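Local coordinates for putative kinase (Chloroflexus aurantiacus, PDB 2RHM), which is of unknown function but, having a P-loop nucleoside triphosphate hydrolase fold, is probably a kinase that transfers phosphate from a nucleotide, at residues 37-51 / 128-140. Sequence-based numbering, arbitrary orientation.
Sequences DAFKEVMFDGLGWSD and QGARHPGHCDDRS. With BEZ (benzoic acid), chain G.
Phe44 lays one face of its ring over the backbone of Gly134 and turns an edge toward the face of His135, the ring planes at 85°. In this P-loop NTPase fold the contact joins helix 36-47 to the loop between helices 115-127 and 141-149, which probably serves as a lid over the nucleotide site, as in related kinases. Glycine suits position 134 because a CB would collide with Phe44 and Trp49; instead Gly134 CA sits 3.4 Å from Trp49 CB, while Pro133 CB makes a CH-pi contact over the six-membered ring of Trp49. Each histidine gives its NE2 proton to a helix carboxylate one turn from the other's: His132 to Asp45 OD1, and His135 to Glu41 OE2 in a nearly straight bond of 2.8 Å. His132 ND1 accepts from Gly134 N, which fixes the ring's flip. The Arg131 guanidinium is sandwiched between the His135 ring and the ring of bound benzoic acid. Bent at chi2 (65°), its chain brings NE to Asp137 OD2, a charge pairing that should hold the guanidinium's rotation. The NH1/NH2 end of the Arg131 guanidinium meets Asp37 end-on, NH1 (2.8 Å) and NH2 (3.1 Å) both reaching Asp37 OD2 from the same face of the carboxylate.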
ATOM      1  N   ASP B  37      -7.351  -1.006   8.931  1.00 25.55           N
ATOM      2  CA  ASP B  37      -6.919  -1.775  10.090  1.00 25.17           C
ATOM      3  C   ASP B  37      -5.737  -2.694   9.772  1.00 24.29           C
ATOM      4  O   ASP B  37      -4.834  -2.844  10.615  1.00 24.98           O
ATOM      5  CB  ASP B  37      -8.090  -2.527  10.720  1.00 27.49           C
ATOM      6  CG  ASP B  37      -8.944  -1.639  11.639  1.00 31.00           C
ATOM      7  OD1 ASP B  37      -8.598  -0.473  11.926  1.00 29.69           O
ATOM      8  OD2 ASP B  37      -9.976  -2.140  12.110  1.00 39.78           O
ATOM      9  N   ALA B  38      -5.697  -3.260   8.571  1.00 25.22           N
ATOM     10  CA  ALA B  38      -4.538  -4.089   8.177  1.00 26.31           C
ATOM     11  C   ALA B  38      -3.251  -3.243   8.148  1.00 23.86           C
ATOM     12  O   ALA B  38      -2.201  -3.682   8.612  1.00 24.90           O
ATOM     13  CB  ALA B  38      -4.779  -4.774   6.830  1.00 27.49           C
ATOM     14  N   PHE B  39      -3.351  -2.027   7.628  1.00 24.90           N
ATOM     15  CA  PHE B  39      -2.228  -1.097   7.574  1.00 25.40           C
ATOM     16  C   PHE B  39      -1.787  -0.710   9.002  1.00 25.82           C
ATOM     17  O   PHE B  39      -0.588  -0.634   9.300  1.00 25.65           O
ATOM     18  CB  PHE B  39      -2.619   0.160   6.769  1.00 25.17           C
ATOM     19  CG  PHE B  39      -2.513   0.008   5.266  1.00 24.21           C
ATOM     20  CD1 PHE B  39      -2.814  -1.182   4.617  1.00 26.09           C
ATOM     21  CD2 PHE B  39      -2.183   1.099   4.492  1.00 29.34           C
ATOM     22  CE1 PHE B  39      -2.711  -1.279   3.231  1.00 28.06           C
ATOM     23  CE2 PHE B  39      -2.070   1.006   3.118  1.00 29.75           C
ATOM     24  CZ  PHE B  39      -2.342  -0.176   2.489  1.00 28.66           C
ATOM     25  N   LYS B  40      -2.763  -0.473   9.887  1.00 24.54           N
ATOM     26  CA  LYS B  40      -2.476  -0.124  11.268  1.00 21.83           C
ATOM     27  C   LYS B  40      -1.691  -1.243  11.927  1.00 22.63           C
ATOM     28  O   LYS B  40      -0.701  -0.986  12.621  1.00 23.86           O
ATOM     29  CB  LYS B  40      -3.742   0.136  12.065  1.00 23.38           C
ATOM     30  CG  LYS B  40      -4.563   1.352  11.625  1.00 22.33           C
ATOM     31  CD  LYS B  40      -5.747   1.639  12.593  1.00 22.67           C
ATOM     32  CE  LYS B  40      -5.288   1.941  14.030  1.00 28.09           C
ATOM     33  NZ  LYS B  40      -6.472   2.241  14.919  1.00 27.99           N
ATOM     34  N   GLU B  41      -2.124  -2.479  11.693  1.00 22.04           N
ATOM     35  CA  GLU B  41      -1.451  -3.644  12.276  1.00 24.34           C
ATOM     36  C   GLU B  41      -0.003  -3.818  11.800  1.00 25.11           C
ATOM     37  O   GLU B  41       0.876  -4.153  12.598  1.00 23.97           O
ATOM     38  CB  GLU B  41      -2.297  -4.896  12.090  1.00 26.43           C
ATOM     39  CG  GLU B  41      -3.574  -4.763  12.911  1.00 31.34           C
ATOM     40  CD  GLU B  41      -4.567  -5.853  12.704  1.00 38.34           C
ATOM     41  OE1 GLU B  41      -4.163  -6.983  12.358  1.00 41.63           O
ATOM     42  OE2 GLU B  41      -5.759  -5.564  12.932  1.00 42.07           O
ATOM     43  N   VAL B  42       0.252  -3.547  10.524  1.00 24.24           N
ATOM     44  CA  VAL B  42       1.619  -3.566  10.014  1.00 23.71           C
ATOM     45  C   VAL B  42       2.428  -2.511  10.792  1.00 24.06           C
ATOM     46  O   VAL B  42       3.539  -2.775  11.231  1.00 22.81           O
ATOM     47  CB  VAL B  42       1.678  -3.283   8.498  1.00 25.43           C
ATOM     48  CG1 VAL B  42       3.104  -3.140   8.044  1.00 27.43           C
ATOM     49  CG2 VAL B  42       0.982  -4.402   7.714  1.00 23.65           C
HETATM   50  N   MSE B  43       1.855  -1.327  10.994  1.00 23.86           N
HETATM   51  CA  MSE B  43       2.548  -0.301  11.751  1.00 26.08           C
HETATM   52  C   MSE B  43       2.755  -0.636  13.223  1.00 25.20           C
HETATM   53  O   MSE B  43       3.810  -0.325  13.766  1.00 25.24           O
HETATM   54  CB  MSE B  43       1.882   1.055  11.582  1.00 27.27           C
HETATM   55  CG  MSE B  43       2.272   1.661  10.264  1.00 28.46           C
HETATM   56 SE   MSE B  43       1.579   3.475  10.033  0.75 33.82          SE
HETATM   57  CE  MSE B  43       0.276   3.010   9.684  1.00 10.12           C
ATOM     58  N   PHE B  44       1.765  -1.242  13.872  1.00 23.31           N
ATOM     59  CA  PHE B  44       1.927  -1.613  15.279  1.00 23.46           C
ATOM     60  C   PHE B  44       3.047  -2.650  15.404  1.00 23.35           C
ATOM     61  O   PHE B  44       3.849  -2.617  16.341  1.00 23.51           O
ATOM     62  CB  PHE B  44       0.637  -2.211  15.847  1.00 22.80           C
ATOM     63  CG  PHE B  44      -0.504  -1.238  16.033  1.00 23.37           C
ATOM     64  CD1 PHE B  44      -0.314   0.041  16.524  1.00 24.45           C
ATOM     65  CD2 PHE B  44      -1.807  -1.650  15.777  1.00 23.85           C
ATOM     66  CE1 PHE B  44      -1.392   0.891  16.722  1.00 24.37           C
ATOM     67  CE2 PHE B  44      -2.879  -0.800  15.969  1.00 22.72           C
ATOM     68  CZ  PHE B  44      -2.682   0.462  16.437  1.00 22.46           C
ATOM     69  N   ASP B  45       3.101  -3.582  14.461  1.00 23.15           N
ATOM     70  CA  ASP B  45       4.174  -4.595  14.470  1.00 24.30           C
ATOM     71  C   ASP B  45       5.574  -4.006  14.236  1.00 25.95           C
ATOM     72  O   ASP B  45       6.540  -4.434  14.855  1.00 26.59           O
ATOM     73  CB  ASP B  45       3.867  -5.713  13.471  1.00 23.55           C
ATOM     74  CG  ASP B  45       2.671  -6.573  13.889  1.00 27.73           C
ATOM     75  OD1 ASP B  45       2.174  -6.477  15.038  1.00 36.34           O
ATOM     76  OD2 ASP B  45       2.213  -7.361  13.056  1.00 32.01           O
ATOM     77  N   GLY B  46       5.685  -3.014  13.366  1.00 25.21           N
ATOM     78  CA  GLY B  46       6.971  -2.402  13.086  1.00 26.24           C
ATOM     79  C   GLY B  46       7.419  -1.328  14.063  1.00 26.99           C
ATOM     80  O   GLY B  46       8.619  -1.159  14.273  1.00 30.11           O
ATOM     81  N   LEU B  47       6.475  -0.593  14.651  1.00 27.60           N
ATOM     82  CA  LEU B  47       6.796   0.534  15.544  1.00 27.57           C
ATOM     83  C   LEU B  47       6.365   0.360  16.993  1.00 26.94           C
ATOM     84  O   LEU B  47       6.739   1.161  17.849  1.00 28.79           O
ATOM     85  CB  LEU B  47       6.115   1.788  15.034  1.00 27.70           C
ATOM     86  CG  LEU B  47       6.373   2.157  13.577  1.00 29.32           C
ATOM     87  CD1 LEU B  47       5.370   3.195  13.174  1.00 30.55           C
ATOM     88  CD2 LEU B  47       7.810   2.612  13.365  1.00 32.31           C
ATOM     89  N   GLY B  48       5.576  -0.666  17.271  1.00 27.46           N
ATOM     90  CA  GLY B  48       5.073  -0.907  18.616  1.00 24.68           C
ATOM     91  C   GLY B  48       3.697  -0.313  18.816  1.00 26.25           C
ATOM     92  O   GLY B  48       3.180   0.420  17.969  1.00 24.90           O
ATOM     93  N   TRP B  49       3.081  -0.647  19.939  1.00 25.78           N
ATOM     94  CA  TRP B  49       1.775  -0.100  20.284  1.00 25.14           C
ATOM     95  C   TRP B  49       1.783   0.272  21.764  1.00 22.79           C
ATOM     96  O   TRP B  49       2.714  -0.071  22.494  1.00 20.69           O
ATOM     97  CB  TRP B  49       0.666  -1.090  19.958  1.00 26.20           C
ATOM     98  CG  TRP B  49       0.819  -2.410  20.639  1.00 26.57           C
ATOM     99  CD1 TRP B  49       1.499  -3.494  20.165  1.00 30.80           C
ATOM    100  CD2 TRP B  49       0.278  -2.794  21.915  1.00 24.67           C
ATOM    101  NE1 TRP B  49       1.414  -4.532  21.067  1.00 31.14           N
ATOM    102  CE2 TRP B  49       0.660  -4.135  22.142  1.00 27.70           C
ATOM    103  CE3 TRP B  49      -0.513  -2.142  22.873  1.00 24.34           C
ATOM    104  CZ2 TRP B  49       0.300  -4.831  23.301  1.00 32.99           C
ATOM    105  CZ3 TRP B  49      -0.875  -2.828  24.017  1.00 30.95           C
ATOM    106  CH2 TRP B  49      -0.464  -4.163  24.228  1.00 32.31           C
ATOM    107  N   SER B  50       0.751   0.992  22.205  1.00 24.03           N
ATOM    108  CA  SER B  50       0.687   1.442  23.586  1.00 25.44           C
ATOM    109  C   SER B  50      -0.727   1.768  24.038  1.00 25.98           C
ATOM    110  O   SER B  50      -1.369   0.957  24.698  1.00 27.01           O
ATOM    111  CB  SER B  50       1.606   2.657  23.800  1.00 26.94           C
ATOM    112  OG  SER B  50       1.281   3.717  22.906  1.00 25.68           O
ATOM    113  N   ASP B  51      -1.214   2.950  23.669  1.00 25.27           N
ATOM    114  CA  ASP B  51      -2.482   3.443  24.174  1.00 23.81           C
ATOM    115  C   ASP B  51      -3.397   3.915  23.041  1.00 24.40           C
ATOM    116  O   ASP B  51      -3.041   3.835  21.870  1.00 23.23           O
ATOM    117  CB  ASP B  51      -2.234   4.537  25.230  1.00 26.51           C
ATOM    118  CG  ASP B  51      -1.436   5.723  24.691  1.00 26.52           C
ATOM    119  OD1 ASP B  51      -1.372   5.911  23.471  1.00 24.35           O
ATOM    120  OD2 ASP B  51      -0.880   6.492  25.497  1.00 31.84           O
ATOM    121  N   GLN B 128     -11.368 -13.132  22.476  1.00 53.53           N
ATOM    122  CA  GLN B 128     -10.721 -14.228  21.754  1.00 53.58           C
ATOM    123  C   GLN B 128      -9.440 -13.826  21.008  1.00 53.40           C
ATOM    124  O   GLN B 128      -8.845 -14.650  20.318  1.00 54.19           O
ATOM    125  CB  GLN B 128     -11.714 -14.884  20.789  1.00 52.95           C
ATOM    126  CG  GLN B 128     -12.960 -15.453  21.467  1.00 56.47           C
ATOM    127  CD  GLN B 128     -12.646 -16.455  22.581  1.00 63.01           C
ATOM    128  OE1 GLN B 128     -13.350 -16.511  23.593  1.00 64.51           O
ATOM    129  NE2 GLN B 128     -11.583 -17.241  22.403  1.00 64.22           N
ATOM    130  N   GLY B 129      -9.018 -12.571  21.132  1.00 53.15           N
ATOM    131  CA  GLY B 129      -7.752 -12.126  20.547  1.00 52.46           C
ATOM    132  C   GLY B 129      -7.694 -12.035  19.037  1.00 51.97           C
ATOM    133  O   GLY B 129      -6.612 -11.895  18.470  1.00 53.82           O
ATOM    134  N   ALA B 130      -8.845 -12.113  18.376  1.00 50.32           N
ATOM    135  CA  ALA B 130      -8.909 -11.933  16.931  1.00 49.21           C
ATOM    136  C   ALA B 130      -8.470 -10.509  16.564  1.00 47.80           C
ATOM    137  O   ALA B 130      -7.942 -10.263  15.482  1.00 50.09           O
ATOM    138  CB  ALA B 130     -10.328 -12.199  16.435  1.00 49.47           C
ATOM    139  N   ARG B 131      -8.700  -9.583  17.487  1.00 44.74           N
ATOM    140  CA  ARG B 131      -8.360  -8.180  17.326  1.00 41.89           C
ATOM    141  C   ARG B 131      -6.924  -7.897  17.838  1.00 40.35           C
ATOM    142  O   ARG B 131      -6.564  -8.273  18.957  1.00 39.82           O
ATOM    143  CB  ARG B 131      -9.408  -7.382  18.105  1.00 42.39           C
ATOM    144  CG  ARG B 131      -9.422  -5.899  17.920  1.00 39.65           C
ATOM    145  CD  ARG B 131      -9.787  -5.506  16.516  1.00 36.10           C
ATOM    146  NE  ARG B 131      -9.840  -4.063  16.400  1.00 36.73           N
ATOM    147  CZ  ARG B 131      -9.953  -3.417  15.249  1.00 37.22           C
ATOM    148  NH1 ARG B 131      -9.995  -4.090  14.104  1.00 42.91           N
ATOM    149  NH2 ARG B 131     -10.000  -2.095  15.252  1.00 36.54           N
ATOM    150  N   HIS B 132      -6.100  -7.254  17.009  1.00 36.59           N
ATOM    151  CA  HIS B 132      -4.738  -6.887  17.390  1.00 33.50           C
ATOM    152  C   HIS B 132      -4.842  -5.994  18.632  1.00 30.12           C
ATOM    153  O   HIS B 132      -5.666  -5.074  18.656  1.00 30.23           O
ATOM    154  CB  HIS B 132      -4.047  -6.113  16.258  1.00 31.84           C
ATOM    155  CG  HIS B 132      -2.570  -5.961  16.435  1.00 29.90           C
ATOM    156  ND1 HIS B 132      -2.011  -5.205  17.445  1.00 28.12           N
ATOM    157  CD2 HIS B 132      -1.531  -6.454  15.719  1.00 30.32           C
ATOM    158  CE1 HIS B 132      -0.696  -5.255  17.358  1.00 28.54           C
ATOM    159  NE2 HIS B 132      -0.377  -6.008  16.317  1.00 27.84           N
ATOM    160  N   PRO B 133      -4.023  -6.260  19.665  1.00 30.50           N
ATOM    161  CA  PRO B 133      -4.142  -5.481  20.900  1.00 28.76           C
ATOM    162  C   PRO B 133      -3.787  -3.995  20.774  1.00 26.83           C
ATOM    163  O   PRO B 133      -4.235  -3.194  21.587  1.00 27.91           O
ATOM    164  CB  PRO B 133      -3.139  -6.166  21.835  1.00 29.49           C
ATOM    165  CG  PRO B 133      -2.136  -6.791  20.918  1.00 32.88           C
ATOM    166  CD  PRO B 133      -2.953  -7.270  19.765  1.00 30.45           C
ATOM    167  N   GLY B 134      -3.000  -3.627  19.767  1.00 25.15           N
ATOM    168  CA  GLY B 134      -2.557  -2.240  19.609  1.00 24.68           C
ATOM    169  C   GLY B 134      -3.668  -1.254  19.294  1.00 24.74           C
ATOM    170  O   GLY B 134      -3.508  -0.048  19.498  1.00 25.20           O
ATOM    171  N   HIS B 135      -4.796  -1.768  18.815  1.00 24.16           N
ATOM    172  CA  HIS B 135      -5.939  -0.934  18.440  1.00 26.42           C
ATOM    173  C   HIS B 135      -6.505  -0.221  19.654  1.00 28.68           C
ATOM    174  O   HIS B 135      -7.062   0.881  19.530  1.00 28.40           O
ATOM    175  CB  HIS B 135      -7.040  -1.757  17.776  1.00 26.52           C
ATOM    176  CG  HIS B 135      -6.693  -2.261  16.414  1.00 24.29           C
ATOM    177  ND1 HIS B 135      -6.513  -1.427  15.328  1.00 25.43           N
ATOM    178  CD2 HIS B 135      -6.533  -3.520  15.953  1.00 24.85           C
ATOM    179  CE1 HIS B 135      -6.257  -2.159  14.259  1.00 29.72           C
ATOM    180  NE2 HIS B 135      -6.270  -3.431  14.608  1.00 29.88           N
ATOM    181  N   CYS B 136      -6.349  -0.840  20.827  1.00 28.57           N
ATOM    182  CA  CYS B 136      -6.812  -0.256  22.073  1.00 30.82           C
ATOM    183  C   CYS B 136      -8.243   0.204  21.901  1.00 34.89           C
ATOM    184  O   CYS B 136      -8.573   1.362  22.164  1.00 36.36           O
ATOM    185  CB  CYS B 136      -5.924   0.916  22.476  1.00 29.16           C
ATOM    186  SG  CYS B 136      -4.296   0.455  23.018  1.00 32.38           S
ATOM    187  N   ASP B 137      -9.083  -0.717  21.441  1.00 37.53           N
ATOM    188  CA  ASP B 137     -10.476  -0.427  21.172  1.00 40.92           C
ATOM    189  C   ASP B 137     -11.228  -0.054  22.422  1.00 42.83           C
ATOM    190  O   ASP B 137     -11.202  -0.786  23.409  1.00 43.77           O
ATOM    191  CB  ASP B 137     -11.149  -1.642  20.563  1.00 41.65           C
ATOM    192  CG  ASP B 137     -10.616  -1.960  19.207  1.00 41.65           C
ATOM    193  OD1 ASP B 137     -10.697  -1.076  18.329  1.00 47.46           O
ATOM    194  OD2 ASP B 137     -10.135  -3.095  19.030  1.00 48.34           O
ATOM    195  N   ASP B 138     -11.883   1.101  22.364  1.00 45.62           N
ATOM    196  CA  ASP B 138     -12.709   1.578  23.446  1.00 46.46           C
ATOM    197  C   ASP B 138     -13.765   0.503  23.701  1.00 46.47           C
ATOM    198  O   ASP B 138     -14.607   0.235  22.834  1.00 45.84           O
ATOM    199  CB  ASP B 138     -13.343   2.911  23.048  1.00 47.72           C
ATOM    200  N   ARG B 139     -13.671  -0.139  24.869  1.00 45.10           N
ATOM    201  CA  ARG B 139     -14.539  -1.265  25.232  1.00 44.91           C
ATOM    202  C   ARG B 139     -15.187  -1.102  26.604  1.00 44.02           C
ATOM    203  O   ARG B 139     -15.640  -2.084  27.195  1.00 44.80           O
ATOM    204  CB  ARG B 139     -13.728  -2.559  25.235  1.00 44.81           C
ATOM    205  N   SER B 140     -15.232   0.131  27.107  1.00 43.13           N
ATOM    206  CA  SER B 140     -15.820   0.416  28.407  1.00 42.59           C
ATOM    207  C   SER B 140     -17.344   0.360  28.295  1.00 40.81           C
ATOM    208  O   SER B 140     -17.882   0.323  27.186  1.00 39.60           O
ATOM    209  CB  SER B 140     -15.380   1.804  28.889  1.00 43.26           C
ATOM    210  OG  SER B 140     -16.001   2.835  28.131  1.00 45.33           O
TER
HETATM  211  C   BEZ G 194     -13.423  -4.858  14.314  1.00 44.00           C
HETATM  212  O1  BEZ G 194     -13.466  -6.071  14.000  1.00 45.67           O
HETATM  213  O2  BEZ G 194     -13.356  -3.975  13.417  1.00 43.66           O
HETATM  214  C1  BEZ G 194     -13.454  -4.471  15.760  1.00 41.46           C
HETATM  215  C2  BEZ G 194     -13.537  -5.461  16.735  1.00 39.34           C
HETATM  216  C3  BEZ G 194     -13.560  -5.096  18.073  1.00 41.76           C
HETATM  217  C4  BEZ G 194     -13.507  -3.751  18.431  1.00 43.63           C
HETATM  218  C5  BEZ G 194     -13.434  -2.766  17.445  1.00 43.26           C
HETATM  219  C6  BEZ G 194     -13.399  -3.124  16.105  1.00 40.40           C
HETATM  220  O   HOH W   1      -7.204  -6.955  14.356  1.00 39.38           O
HETATM  221  O   HOH W   2      -1.609   1.578  20.556  1.00 22.56           O